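Local coordinates for protein histidine acid phosphatase (Bifidobacterium longum subsp. infantis, PDB 6RXD) that probably removes phosphate groups from inositol polyphosphates such as phytate, and from 2,3-bisphosphoglycerate, as a histidine acid phosphatase of the MINPP type, at residues K206-D209 with I210-Y214; Q215-V218 with A219-T223; G358-Y361 with A362-E366; E401-M404 with P405-A408. All blocks are in the same frame, centred on the assembly; numbering follows the deposited sequence. Where two conformers were deposited one is given.

Contact 1 (K206-D209 with I210-Y214)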
loop_
_atom_site.group_PDB
_atom_site.type_symbol
_atom_site.label_atom_id
_atom_site.label_comp_id
_atom_site.label_asym_id
_atom_site.label_seq_id
_atom_site.Cartn_x
_atom_site.Cartn_y
_atom_site.Cartn_z
ATOM N N LYS A 206 -8.003 -18.775 -15.439
ATOM C CA LYS A 206 -8.352 -18.499 -14.054
ATOM C C LYS A 206 -8.102 -17.037 -13.702
ATOM O O LYS A 206 -8.932 -16.397 -13.061
ATOM C CB LYS A 206 -7.571 -19.415 -13.114
ATOM C CG LYS A 206 -7.908 -19.207 -11.660
ATOM C CD LYS A 206 -7.794 -20.503 -10.886
ATOM C CE LYS A 206 -8.389 -20.346 -9.508
ATOM N NZ LYS A 206 -9.708 -19.653 -9.572
ATOM N N ALA A 207 -6.963 -16.506 -14.135
ATOM C CA ALA A 207 -6.612 -15.128 -13.794
ATOM C C ALA A 207 -7.675 -14.146 -14.291
ATOM O O ALA A 207 -8.055 -13.217 -13.576
ATOM C CB ALA A 207 -5.240 -14.763 -14.337
ATOM N N TYR A 208 -8.168 -14.362 -15.508
ATOM C CA TYR A 208 -9.184 -13.477 -16.064
ATOM C C TYR A 208 -10.461 -13.499 -15.231
ATOM O O TYR A 208 -11.015 -12.446 -14.910
ATOM C CB TYR A 208 -9.497 -13.869 -17.510
ATOM C CG TYR A 208 -10.580 -13.016 -18.140
ATOM C CD1 TYR A 208 -10.261 -11.847 -18.812
ATOM C CD2 TYR A 208 -11.916 -13.380 -18.061
ATOM C CE1 TYR A 208 -11.243 -11.060 -19.391
ATOM C CE2 TYR A 208 -12.909 -12.594 -18.635
ATOM C CZ TYR A 208 -12.564 -11.443 -19.300
ATOM O OH TYR A 208 -13.549 -10.665 -19.874
ATOM N N ASP A 209 -10.936 -14.698 -14.892
ATOM C CA ASP A 209 -12.192 -14.829 -14.164
ATOM C C ASP A 209 -12.092 -14.224 -12.770
ATOM O O ASP A 209 -13.025 -13.582 -12.297
ATOM C CB ASP A 209 -12.624 -16.295 -14.079
ATOM C CG ASP A 209 -13.287 -16.781 -15.365
ATOM O OD1 ASP A 209 -13.853 -15.945 -16.106
ATOM O OD2 ASP A 209 -13.234 -17.998 -15.638
ATOM N N ILE A 210 -10.955 -14.432 -12.116
ATOM C CA ILE A 210 -10.744 -13.870 -10.784
ATOM C C ILE A 210 -10.901 -12.356 -10.809
ATOM O O ILE A 210 -11.633 -11.786 -10.006
ATOM C CB ILE A 210 -9.358 -14.245 -10.239
ATOM C CG1 ILE A 210 -9.332 -15.732 -9.867
ATOM C CG2 ILE A 210 -8.994 -13.387 -9.016
ATOM C CD1 ILE A 210 -7.967 -16.249 -9.509
ATOM N N ALA A 211 -10.235 -11.708 -11.759
ATOM C CA ALA A 211 -10.275 -10.257 -11.861
ATOM C C ALA A 211 -11.633 -9.758 -12.331
ATOM O O ALA A 211 -12.174 -8.803 -11.780
ATOM C CB ALA A 211 -9.190 -9.769 -12.794
ATOM N N ASN A 212 -12.177 -10.393 -13.370
ATOM C CA ASN A 212 -13.444 -9.955 -13.938
ATOM C C ASN A 212 -14.624 -10.122 -12.976
ATOM O O ASN A 212 -15.449 -9.210 -12.831
ATOM C CB ASN A 212 -13.723 -10.712 -15.238
ATOM C CG ASN A 212 -14.817 -10.067 -16.062
ATOM O OD1 ASN A 212 -14.779 -8.872 -16.331
ATOM N ND2 ASN A 212 -15.805 -10.858 -16.454
ATOM N N ASN A 213 -14.710 -11.284 -12.335
ATOM C CA ASN A 213 -15.780 -11.521 -11.369
ATOM C C ASN A 213 -15.682 -10.537 -10.208
ATOM O O ASN A 213 -16.695 -10.041 -9.727
ATOM C CB ASN A 213 -15.773 -12.960 -10.856
ATOM C CG ASN A 213 -16.076 -13.971 -11.951
ATOM O OD1 ASN A 213 -16.477 -13.595 -13.051
ATOM N ND2 ASN A 213 -15.873 -15.249 -11.655
ATOM N N TYR A 214 -14.461 -10.224 -9.785
ATOM C CA TYR A 214 -14.283 -9.257 -8.704
ATOM C C TYR A 214 -14.721 -7.844 -9.107
ATOM O O TYR A 214 -15.440 -7.179 -8.357
ATOM C CB TYR A 214 -12.830 -9.257 -8.201
ATOM C CG TYR A 214 -12.490 -8.033 -7.367
ATOM C CD1 TYR A 214 -12.812 -7.974 -6.014
ATOM C CD2 TYR A 214 -11.850 -6.938 -7.939
ATOM C CE1 TYR A 214 -12.503 -6.843 -5.246
ATOM C CE2 TYR A 214 -11.555 -5.809 -7.197
ATOM C CZ TYR A 214 -11.884 -5.768 -5.850
ATOM O OH TYR A 214 -11.589 -4.641 -5.121
HETATM O O HOH W 1 -15.453 -13.786 -15.671
#
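Asp209, Asn212 and Asn213 are tied together by one water on the exposed side of their helix. The water donates one hydrogen to Asp209 OD1 at 2.7 Å and the other to Asn213 OD1 at 2.8 Å, and it accepts from Asn212 ND2 at 3.1 Å. One solvent molecule thus satisfies an acceptor on Asp209 and, about a turn later, a donor on Asn212 and an acceptor on Asn213, with no direct bond between the side chains. The aspartate reaches it with CG beside its own backbone N (chi1 -80°), whereas Asn212 comes from the other flank with CG anti to its N (chi1 -165°). This is the first half of helix 206-220 in the histidine phosphatase fold, and its backbone donors follow the regular i to i-4 pattern. Ile210 N, Ala211 N, Asn212 N and Asn213 N take the carbonyls of Lys206, Ala207, Tyr208 and Asp209 in order; the shortest, Asn212 N to Tyr208 O and Asn213 N to Asp209 O, are both 2.8 Å. The Tyr208 ring runs alongside the Asn212 side chain, both pointing the same way, and Asn212 CB sits over one ring face, 4.0 Å from Tyr208 CE2. Ring and amide planes are turned 30° apart. On the neighbouring flank the Lys206 chain passes over the end of Ile210, its CG 3.7 Å from Ile210 CD1; bends in the lysine chain bring NZ back near the same methyl. Ile210 and Tyr214 also pack on Ile370, and Tyr214 OH is hydrogen-bonded to the carbonyl of Glu356.

Contact 2 (Q215-V218 with A219-T223)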
loop_
_atom_site.group_PDB
_atom_site.type_symbol
_atom_site.label_atom_id
_atom_site.label_comp_id
_atom_site.label_asym_id
_atom_site.label_seq_id
_atom_site.Cartn_x
_atom_site.Cartn_y
_atom_site.Cartn_z
ATOM N N GLN A 215 -14.295 -7.377 -10.276
ATOM C CA GLN A 215 -14.694 -6.039 -10.716
ATOM C C GLN A 215 -16.212 -5.931 -10.883
ATOM O O GLN A 215 -16.810 -4.918 -10.508
ATOM C CB GLN A 215 -13.966 -5.639 -12.005
ATOM C CG GLN A 215 -12.466 -5.407 -11.807
ATOM C CD GLN A 215 -12.165 -4.193 -10.947
ATOM O OE1 GLN A 215 -12.978 -3.272 -10.852
ATOM N NE2 GLN A 215 -10.992 -4.184 -10.319
ATOM N N ASN A 216 -16.833 -6.972 -11.434
ATOM C CA ASN A 216 -18.293 -6.997 -11.546
ATOM C C ASN A 216 -18.972 -7.024 -10.179
ATOM O O ASN A 216 -19.993 -6.363 -9.965
ATOM C CB ASN A 216 -18.763 -8.173 -12.409
ATOM C CG ASN A 216 -18.479 -7.960 -13.884
ATOM O OD1 ASN A 216 -18.351 -6.825 -14.342
ATOM N ND2 ASN A 216 -18.376 -9.053 -14.633
ATOM N N PHE A 217 -18.384 -7.766 -9.248
ATOM C CA PHE A 217 -18.931 -7.846 -7.902
ATOM C C PHE A 217 -18.988 -6.490 -7.209
ATOM O O PHE A 217 -20.055 -6.060 -6.759
ATOM C CB PHE A 217 -18.129 -8.818 -7.049
ATOM C CG PHE A 217 -18.631 -8.924 -5.640
ATOM C CD1 PHE A 217 -19.791 -9.628 -5.358
ATOM C CD2 PHE A 217 -17.947 -8.307 -4.598
ATOM C CE1 PHE A 217 -20.263 -9.722 -4.061
ATOM C CE2 PHE A 217 -18.413 -8.400 -3.295
ATOM C CZ PHE A 217 -19.570 -9.109 -3.027
ATOM N N VAL A 218 -17.848 -5.811 -7.122
ATOM C CA VAL A 218 -17.804 -4.539 -6.405
ATOM C C VAL A 218 -18.607 -3.442 -7.101
ATOM O O VAL A 218 -19.174 -2.575 -6.437
ATOM C CB VAL A 218 -16.362 -4.055 -6.108
ATOM C CG1 VAL A 218 -15.633 -5.051 -5.230
ATOM C CG2 VAL A 218 -15.600 -3.812 -7.393
ATOM N N ALA A 219 -18.683 -3.496 -8.430
ATOM C CA ALA A 219 -19.426 -2.486 -9.176
ATOM C C ALA A 219 -20.922 -2.563 -8.895
ATOM O O ALA A 219 -21.609 -1.539 -8.893
ATOM C CB ALA A 219 -19.163 -2.610 -10.675
ATOM N N ASN A 220 -21.419 -3.772 -8.652
ATOM C CA ASN A 220 -22.858 -4.004 -8.574
ATOM C C ASN A 220 -23.392 -4.471 -7.228
ATOM O O ASN A 220 -24.578 -4.732 -7.105
ATOM C CB ASN A 220 -23.281 -5.023 -9.637
ATOM C CG ASN A 220 -23.018 -4.534 -11.033
ATOM O OD1 ASN A 220 -23.312 -3.386 -11.361
ATOM N ND2 ASN A 220 -22.433 -5.392 -11.859
ATOM N N ASP A 221 -22.534 -4.586 -6.219
ATOM C CA ASP A 221 -22.993 -5.117 -4.936
ATOM C C ASP A 221 -23.828 -4.098 -4.158
ATOM O O ASP A 221 -23.384 -2.975 -3.913
ATOM C CB ASP A 221 -21.814 -5.597 -4.090
ATOM C CG ASP A 221 -22.263 -6.242 -2.794
ATOM O OD1 ASP A 221 -22.583 -7.456 -2.797
ATOM O OD2 ASP A 221 -22.318 -5.525 -1.777
ATOM N N ALA A 222 -25.033 -4.508 -3.764
ATOM C CA ALA A 222 -25.983 -3.609 -3.112
ATOM C C ALA A 222 -25.562 -3.229 -1.693
ATOM O O ALA A 222 -25.833 -2.116 -1.242
ATOM C CB ALA A 222 -27.383 -4.226 -3.105
ATOM N N THR A 223 -24.914 -4.153 -0.987
ATOM C CA THR A 223 -24.507 -3.878 0.387
ATOM C C THR A 223 -23.395 -2.848 0.416
ATOM O O THR A 223 -23.463 -1.873 1.165
ATOM C CB THR A 223 -24.074 -5.153 1.121
ATOM O OG1 THR A 223 -25.165 -6.079 1.117
ATOM C CG2 THR A 223 -23.698 -4.834 2.564
HETATM O O HOH W 2 -21.291 -1.516 -5.230
#
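Phe217 and Asp221 lie side by side and point the same way, the carboxylate plane turned 42° from the ring. Asp221 CB stands over one face of the ring, offset toward the rim, while Asp221 OD1 lies 3.4 Å from Phe217 CZ and 3.5 Å from Phe217 CE1. Both side chains have CG anti to the backbone N, Phe217 at chi1 179° and Asp221 at chi1 -176°, and this shared setting keeps them alongside although the helix ends between them. Asp221 is the first residue to leave helical backbone angles and also the N-cap of the next helix: its OD2 accepts from Ile224 N, while OD1 is bonded to Tyr361 OH. The backbone changes pattern here. Ala219 N still bonds to Gln215 O at 3.1 Å, but Asn220 N is shared between Phe217 O at 3.3 Å, which it meets from above the carbonyl plane, and Asn216 O, a weak bond. A water bridges the break, donating to Val218 O at 2.7 Å and to Asp221 O at 2.9 Å. On the preceding turn, Gln215 NE2 is bonded to the carbonyl of His191. The contact thus forms the surface corner where helix 206-220 gives way to helix 222-232, with Tyr361 and Glu366, from the loop between helices 339-357 and 372-386, packed against Phe217.

Contact 3 (G358-Y361 with A362-E366)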
loop_
_atom_site.group_PDB
_atom_site.type_symbol
_atom_site.label_atom_id
_atom_site.label_comp_id
_atom_site.label_asym_id
_atom_site.label_seq_id
_atom_site.Cartn_x
_atom_site.Cartn_y
_atom_site.Cartn_z
ATOM N N GLY A 358 -10.908 -4.834 1.189
ATOM C CA GLY A 358 -10.514 -5.500 2.418
ATOM C C GLY A 358 -11.512 -6.571 2.816
ATOM O O GLY A 358 -12.180 -7.149 1.958
ATOM N N PRO A 359 -11.631 -6.836 4.124
ATOM C CA PRO A 359 -12.549 -7.884 4.594
ATOM C C PRO A 359 -13.999 -7.593 4.190
ATOM O O PRO A 359 -14.782 -8.527 3.950
ATOM C CB PRO A 359 -12.404 -7.815 6.116
ATOM C CG PRO A 359 -11.028 -7.275 6.335
ATOM C CD PRO A 359 -10.834 -6.260 5.225
ATOM N N SER A 360 -14.341 -6.305 4.127
ATOM C CA SER A 360 -15.681 -5.868 3.722
ATOM C C SER A 360 -16.751 -6.515 4.601
ATOM O O SER A 360 -16.510 -6.790 5.777
ATOM C CB SER A 360 -15.910 -6.159 2.236
ATOM O OG SER A 360 -17.036 -5.433 1.736
ATOM N N TYR A 361 -17.934 -6.748 4.041
ATOM C CA TYR A 361 -19.085 -7.153 4.849
ATOM C C TYR A 361 -19.223 -8.666 5.039
ATOM O O TYR A 361 -18.789 -9.452 4.196
ATOM C CB TYR A 361 -20.386 -6.543 4.283
ATOM C CG TYR A 361 -20.868 -7.139 2.963
ATOM C CD1 TYR A 361 -21.716 -8.237 2.945
ATOM C CD2 TYR A 361 -20.490 -6.588 1.747
ATOM C CE1 TYR A 361 -22.181 -8.771 1.752
ATOM C CE2 TYR A 361 -20.935 -7.122 0.547
ATOM C CZ TYR A 361 -21.782 -8.212 0.557
ATOM O OH TYR A 361 -22.239 -8.740 -0.633
ATOM N N ALA A 362 -19.836 -9.061 6.152
ATOM C CA ALA A 362 -20.016 -10.477 6.476
ATOM C C ALA A 362 -20.979 -11.141 5.498
ATOM O O ALA A 362 -21.973 -10.541 5.099
ATOM C CB ALA A 362 -20.521 -10.636 7.899
ATOM N N GLY A 363 -20.683 -12.382 5.127
ATOM C CA GLY A 363 -21.533 -13.111 4.202
ATOM C C GLY A 363 -20.944 -13.228 2.807
ATOM O O GLY A 363 -21.565 -13.815 1.920
ATOM N N GLN A 364 -19.759 -12.656 2.601
ATOM C CA GLN A 364 -19.068 -12.764 1.320
ATOM C C GLN A 364 -17.557 -12.889 1.526
ATOM O O GLN A 364 -17.028 -12.477 2.568
ATOM C CB GLN A 364 -19.384 -11.551 0.424
ATOM C CG GLN A 364 -18.909 -10.193 0.977
ATOM C CD GLN A 364 -17.424 -9.922 0.740
ATOM O OE1 GLN A 364 -16.872 -10.259 -0.315
ATOM N NE2 GLN A 364 -16.767 -9.322 1.732
ATOM N N ASN A 365 -16.867 -13.461 0.543
ATOM C CA ASN A 365 -15.404 -13.407 0.521
ATOM C C ASN A 365 -14.887 -12.968 -0.836
ATOM O O ASN A 365 -13.707 -13.141 -1.142
ATOM C CB ASN A 365 -14.777 -14.756 0.908
ATOM C CG ASN A 365 -15.205 -15.892 -0.013
ATOM O OD1 ASN A 365 -15.870 -15.678 -1.027
ATOM N ND2 ASN A 365 -14.810 -17.111 0.336
ATOM N N GLU A 366 -15.781 -12.415 -1.652
ATOM C CA GLU A 366 -15.447 -11.988 -3.008
ATOM C C GLU A 366 -14.407 -10.878 -3.022
ATOM O O GLU A 366 -13.603 -10.776 -3.948
ATOM C CB GLU A 366 -16.709 -11.522 -3.746
ATOM C CG GLU A 366 -17.719 -12.621 -4.006
ATOM C CD GLU A 366 -17.158 -13.728 -4.872
ATOM O OE1 GLU A 366 -17.429 -14.910 -4.572
ATOM O OE2 GLU A 366 -16.445 -13.419 -5.850
#
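Gln364 folds back over the ring of Tyr361 and ends among the carbonyls before it. Its CB is at the ring's outer end, 4.1 Å from both Tyr361 CZ and Tyr361 OH. CG sits between its backbone N and carbonyl carbon (chi1 63°), which places it almost over the ring centre: a CH-pi contact of 3.6 Å to the Tyr361 centroid, 14° off the normal. Tyr361 to Gln364 form a type II beta turn in the loop between helices 339-357 and 372-386, with Gly363 third, where a positive phi of 105° suits glycine. From CG the chain bends at chi2, and CD comes to 3.7 Å from Tyr361 O. At the tip, NE2 donates to Tyr361 O at 3.2 Å, on a lone pair in the carbonyl plane; it also lies 3.1 Å from Pro359 O and 3.3 Å from Ser360 CB. OE1 turns to the following backbone and accepts from Thr367 N. At the ring edge, near its plane, Ala362 O lies 3.2 Å from Tyr361 CD1, and the Tyr361 hydroxyl is taken up by Asp221. Ser360 OG is bonded to the carbonyl of Tyr355 in helix 339-357.

Contact 4 (E401-M404 with P405-A408)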
loop_
_atom_site.group_PDB
_atom_site.type_symbol
_atom_site.label_atom_id
_atom_site.label_comp_id
_atom_site.label_asym_id
_atom_site.label_seq_id
_atom_site.Cartn_x
_atom_site.Cartn_y
_atom_site.Cartn_z
ATOM N N GLU A 401 -3.738 -2.525 -3.591
ATOM C CA GLU A 401 -4.777 -3.407 -4.101
ATOM C C GLU A 401 -4.350 -4.866 -4.057
ATOM O O GLU A 401 -5.179 -5.766 -4.221
ATOM C CB GLU A 401 -5.148 -3.017 -5.540
ATOM C CG GLU A 401 -5.969 -1.727 -5.654
ATOM C CD GLU A 401 -5.154 -0.452 -5.429
ATOM O OE1 GLU A 401 -5.778 0.597 -5.179
ATOM O OE2 GLU A 401 -3.903 -0.482 -5.510
ATOM N N THR A 402 -3.053 -5.091 -3.870
ATOM C CA THR A 402 -2.517 -6.438 -3.682
ATOM C C THR A 402 -2.488 -6.777 -2.200
ATOM O O THR A 402 -2.898 -7.862 -1.789
ATOM C CB THR A 402 -1.098 -6.527 -4.272
ATOM O OG1 THR A 402 -1.090 -5.877 -5.548
ATOM C CG2 THR A 402 -0.654 -7.968 -4.456
ATOM N N MET A 403 -1.985 -5.846 -1.395
ATOM C CA MET A 403 -1.807 -6.088 0.034
ATOM C C MET A 403 -3.118 -6.213 0.819
ATOM O O MET A 403 -3.240 -7.090 1.671
ATOM C CB MET A 403 -0.919 -4.999 0.660
ATOM C CG MET A 403 -0.664 -5.209 2.157
ATOM S SD MET A 403 0.212 -6.758 2.534
ATOM C CE MET A 403 1.863 -6.358 1.970
ATOM N N MET A 404 -4.094 -5.354 0.537
ATOM C CA MET A 404 -5.327 -5.378 1.325
ATOM C C MET A 404 -6.044 -6.728 1.240
ATOM O O MET A 404 -6.406 -7.299 2.261
ATOM C CB MET A 404 -6.252 -4.217 0.947
ATOM C CG MET A 404 -5.694 -2.885 1.386
ATOM S SD MET A 404 -6.814 -1.519 1.051
ATOM C CE MET A 404 -6.474 -1.234 -0.661
ATOM N N PRO A 405 -6.256 -7.256 0.029
ATOM C CA PRO A 405 -6.921 -8.568 0.047
ATOM C C PRO A 405 -6.007 -9.688 0.541
ATOM O O PRO A 405 -6.495 -10.638 1.155
ATOM C CB PRO A 405 -7.336 -8.780 -1.414
ATOM C CG PRO A 405 -6.423 -7.891 -2.216
ATOM C CD PRO A 405 -6.164 -6.686 -1.326
ATOM N N PHE A 406 -4.706 -9.571 0.301
ATOM C CA PHE A 406 -3.755 -10.586 0.759
ATOM C C PHE A 406 -3.799 -10.679 2.283
ATOM O O PHE A 406 -3.894 -11.773 2.843
ATOM C CB PHE A 406 -2.348 -10.231 0.259
ATOM C CG PHE A 406 -1.309 -11.309 0.479
ATOM C CD1 PHE A 406 -1.516 -12.616 0.048
ATOM C CD2 PHE A 406 -0.103 -10.987 1.076
ATOM C CE1 PHE A 406 -0.525 -13.593 0.234
ATOM C CE2 PHE A 406 0.887 -11.940 1.258
ATOM C CZ PHE A 406 0.670 -13.251 0.833
ATOM N N ALA A 407 -3.772 -9.524 2.949
ATOM C CA ALA A 407 -3.889 -9.470 4.416
ATOM C C ALA A 407 -5.194 -10.076 4.923
ATOM O O ALA A 407 -5.212 -10.776 5.933
ATOM C CB ALA A 407 -3.755 -8.022 4.907
ATOM N N ALA A 408 -6.293 -9.793 4.228
ATOM C CA ALA A 408 -7.589 -10.318 4.624
ATOM C C ALA A 408 -7.646 -11.832 4.421
ATOM O O ALA A 408 -8.192 -12.560 5.266
ATOM C CB ALA A 408 -8.716 -9.616 3.853
#
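Helix 400-410, buried near the middle of the chain, is kinked at Pro405, where its two turns meet. Pro405 has no N-H, so the i to i-4 ladder skips Glu401 O; in place of a donor the carbonyl meets Pro405 CG at 3.2 Å. The ring also lies beside the next carbonyl, with CD 3.5 Å from Thr402 O. The peptide link itself holds Met404 CB close to the ring, 3.4 Å from Pro405 CD. Beyond the proline the ladder resumes. Phe406 N bonds to Thr402 O at 3.2 Å and Ala408 N to Met404 O at 3.2 Å. Between them, Ala407 N to Met403 O is shorter and straighter, 2.8 Å with an N-H...O angle of 171°. Side chains meet sparingly across this step. Phe406 CG is anti to its backbone N (chi1 -171°), carrying the ring outward from the helix, and Met403 SD approaches the ring edge near its plane, 4.5 Å from Phe406 CD2. Glu401 lies at the more open end, its OE1 in a salt bridge with Lys357, and Thr402 OG1 is bonded to His399 N just ahead of the helix. The helix follows strand 391-398 of the central sheet: Thr402, Met403 and Phe406 pack on Met42 of the adjacent strand 34-44, Phe406 meets Phe378 and Leu374 of helix 372-386, and Met404 rests on Asp353 and Lys357 of helix 339-357.

How the contacts relate
Contacts 1 and 2 are successive parts of helix 206-220, their centres about 14 Å apart, and contact 2 adds the start of helix 222-232. Contact 1 is partly buried and contact 2 lies at the surface; each includes a bridging water, but the backbone ladder is regular in contact 1 and breaks in contact 2. Contact 3, a partly buried loop, joins contact 2 by packing of Tyr361 and Glu366 on Phe217 and Thr223 and through a probable hydrogen bond between Tyr361 and Asp221, and reaches contact 1 where Glu366 O meets the Tyr214 ring. Contact 4 is the core member, mostly apolar and interrupted by a proline; its Ala408 touches the Gly358-Pro359 end of contact 3, while contacts 1 and 2 do not touch it.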